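PDB 6RVB: NADH oxidase from Thermus thermophilus, which is an FAD-containing flavoprotein that probably uses NADH to reduce coenzyme A disulfide, as a class-III pyridine nucleotide-disulfide oxidoreductase. Local coordinates for residues E128-L133 with G220-V225. Numbering follows the deposited sequence.
Sequences EGVYTL and GRVEAV. With FAD (flavin-adenine dinucleotide), chain E.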
# COMPACT_ATOMS: atom_id res chain seq x y z
N GLU A 128 13.48 -5.16 -41.28
CA GLU A 128 12.47 -4.17 -41.44
C GLU A 128 11.47 -4.25 -40.32
O GLU A 128 10.96 -3.22 -39.80
CB GLU A 128 11.79 -4.33 -42.77
CG GLU A 128 10.81 -3.23 -43.08
CD GLU A 128 11.49 -1.96 -43.59
OE1 GLU A 128 12.65 -1.72 -43.15
OE2 GLU A 128 10.86 -1.24 -44.44
N GLY A 129 11.15 -5.44 -39.88
CA GLY A 129 10.13 -5.39 -38.86
C GLY A 129 10.69 -5.64 -37.49
O GLY A 129 10.03 -6.19 -36.62
N VAL A 130 11.93 -5.25 -37.28
CA VAL A 130 12.56 -5.47 -35.98
C VAL A 130 12.52 -4.15 -35.25
O VAL A 130 12.94 -3.14 -35.78
CB VAL A 130 14.01 -5.91 -36.16
CG1 VAL A 130 14.61 -6.09 -34.88
CG2 VAL A 130 14.07 -7.19 -36.96
N TYR A 131 11.99 -4.16 -34.04
CA TYR A 131 11.80 -2.93 -33.28
C TYR A 131 12.41 -2.87 -31.86
O TYR A 131 12.82 -3.86 -31.25
CB TYR A 131 10.32 -2.66 -33.16
CG TYR A 131 9.62 -2.46 -34.47
CD1 TYR A 131 9.52 -1.20 -35.06
CD2 TYR A 131 8.98 -3.50 -35.08
CE1 TYR A 131 8.84 -0.98 -36.23
CE2 TYR A 131 8.29 -3.29 -36.26
CZ TYR A 131 8.25 -2.03 -36.84
OH TYR A 131 7.61 -1.90 -38.02
N THR A 132 12.39 -1.66 -31.33
CA THR A 132 12.92 -1.37 -30.00
C THR A 132 11.95 -0.43 -29.28
O THR A 132 11.19 0.26 -29.94
CB THR A 132 14.22 -0.74 -30.26
OG1 THR A 132 15.23 -1.60 -29.75
CG2 THR A 132 14.34 0.68 -29.69
N LEU A 133 11.87 -0.43 -27.96
CA LEU A 133 10.80 0.40 -27.34
C LEU A 133 11.31 1.28 -26.29
O LEU A 133 11.31 0.91 -25.14
CB LEU A 133 9.76 -0.42 -26.62
CG LEU A 133 8.33 0.05 -26.84
CD1 LEU A 133 7.43 -0.27 -25.65
CD2 LEU A 133 8.30 1.46 -27.13
N GLY A 220 15.76 -8.78 -45.66
CA GLY A 220 15.55 -7.40 -45.26
C GLY A 220 14.15 -7.11 -44.75
O GLY A 220 13.80 -5.94 -44.67
N ARG A 221 13.35 -8.14 -44.42
CA ARG A 221 12.01 -7.95 -43.91
C ARG A 221 11.82 -8.56 -42.57
O ARG A 221 11.33 -7.89 -41.66
CB ARG A 221 10.99 -8.59 -44.79
CG ARG A 221 9.91 -7.63 -45.17
CD ARG A 221 9.18 -7.10 -44.04
NE ARG A 221 8.87 -5.73 -44.41
CZ ARG A 221 8.21 -4.87 -43.65
NH1 ARG A 221 7.77 -5.26 -42.45
NH2 ARG A 221 7.98 -3.63 -44.09
N VAL A 222 12.18 -9.82 -42.43
CA VAL A 222 11.91 -10.60 -41.18
C VAL A 222 10.55 -11.20 -41.24
O VAL A 222 9.52 -10.55 -41.47
CB VAL A 222 12.09 -9.89 -39.78
CG1 VAL A 222 10.81 -9.37 -39.29
CG2 VAL A 222 12.52 -10.85 -38.78
N GLU A 223 10.61 -12.48 -41.01
CA GLU A 223 9.51 -13.35 -41.13
C GLU A 223 9.77 -14.49 -40.13
O GLU A 223 8.84 -15.25 -39.82
CB GLU A 223 9.55 -13.85 -42.53
CG GLU A 223 10.89 -14.33 -42.95
CD GLU A 223 10.88 -14.76 -44.42
OE1 GLU A 223 11.21 -15.96 -44.69
OE2 GLU A 223 10.55 -13.88 -45.30
N ALA A 224 11.00 -14.57 -39.59
CA ALA A 224 11.27 -15.70 -38.79
C ALA A 224 11.91 -15.66 -37.44
O ALA A 224 11.22 -15.98 -36.48
CB ALA A 224 11.86 -16.74 -39.56
N VAL A 225 13.19 -15.41 -37.25
CA VAL A 225 13.69 -15.89 -35.86
C VAL A 225 13.98 -17.38 -35.71
O VAL A 225 13.10 -18.15 -35.41
CB VAL A 225 12.89 -15.51 -34.44
CG1 VAL A 225 13.91 -15.56 -33.28
CG2 VAL A 225 12.29 -14.12 -34.41
PA FAD E . 15.52 9.38 -21.14
O1A FAD E . 16.26 8.07 -21.73
O2A FAD E . 14.03 9.36 -20.73
O5B FAD E . 15.70 10.67 -22.18
C5B FAD E . 17.00 11.07 -22.74
C4B FAD E . 16.83 11.98 -23.96
O4B FAD E . 18.01 12.76 -24.03
C3B FAD E . 16.61 11.18 -25.23
O3B FAD E . 15.31 11.47 -25.87
C2B FAD E . 17.71 11.69 -26.06
O2B FAD E . 17.01 11.95 -27.27
C1B FAD E . 18.27 12.96 -25.35
N9A FAD E . 19.75 13.03 -25.60
C8A FAD E . 20.65 12.00 -25.51
N7A FAD E . 21.89 12.34 -25.97
C5A FAD E . 21.81 13.64 -26.34
C6A FAD E . 22.79 14.61 -26.90
N6A FAD E . 24.08 14.18 -27.06
N1A FAD E . 22.33 15.86 -27.19
C2A FAD E . 21.01 16.20 -26.95
N3A FAD E . 20.02 15.40 -26.44
C4A FAD E . 20.39 14.11 -26.12
N1 FAD E . 10.11 3.80 -15.12
C2 FAD E . 9.37 3.60 -13.97
O2 FAD E . 9.74 4.12 -12.88
N3 FAD E . 8.24 2.87 -14.03
C4 FAD E . 7.73 2.32 -15.19
O4 FAD E . 6.64 1.64 -15.25
C4X FAD E . 8.47 2.55 -16.47
N5 FAD E . 7.97 2.02 -17.65
C5X FAD E . 8.70 2.24 -18.79
C6 FAD E . 8.24 1.70 -20.02
C7 FAD E . 8.96 1.92 -21.21
C7M FAD E . 8.42 1.33 -22.48
C8 FAD E . 10.23 2.73 -21.20
C8M FAD E . 11.05 3.00 -22.44
C9 FAD E . 10.71 3.25 -19.98
C9A FAD E . 10.02 3.05 -18.75
N10 FAD E . 10.52 3.62 -17.52
C10 FAD E . 9.74 3.36 -16.36
C1' FAD E . 11.80 4.36 -17.42
C2' FAD E . 11.77 5.78 -17.91
O2' FAD E . 11.61 5.82 -19.32
C3' FAD E . 13.10 6.44 -17.64
O3' FAD E . 13.60 6.03 -16.37
C4' FAD E . 12.79 7.95 -17.69
O4' FAD E . 12.16 8.45 -18.92
C5' FAD E . 14.00 8.79 -17.22
O5' FAD E . 14.91 9.10 -18.26
P FAD E . 15.93 10.36 -18.30
O1P FAD E . 15.16 11.67 -18.25
O2P FAD E . 17.32 10.23 -17.65
O3P FAD E . 16.31 10.11 -19.86
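Glu128 lays its aliphatic CG over one face of the Arg221 guanidinium, offset toward the rim of that group. The pair sits at the edge of the Rossmann-type NAD-binding domain, where the chain entering the outermost strand 130-131 of the parallel sheet meets the loop between strands 213-215 and 226-227. Glu128 CG stands anti to its backbone N (chi1 -174°), which sets it above the arginine. The carboxylate and guanidinium planes are 83° apart. The salt bridge between Glu128 OE2 and Arg221 NH2 is long, at 3.8 Å; the oxygen stands off the plane of the guanidinium, away from the direction of its N-H bonds, which leaves attraction between charges in an exposed setting. The firmer link is made by backbone: Gly129 N donates to Arg221 O at 3.0 Å, and Glu128 N adds a weak bond to the same oxygen at 3.5 Å, giving that carbonyl two donors. Next to these bonds, Val222 CB points toward 128-133, and its CG1 lies 4.0 Å from Gly129 N. Val130 rests on Val237 and Leu239 of the neighbouring strand 236-239. At the far end of 128-133, the backbone O of Leu133 lies 3.4 Å from the methyl C8M of FAD. Between the two valines the contact is loose, Val130 CG2 lying 4.4 Å from Val222 CG2.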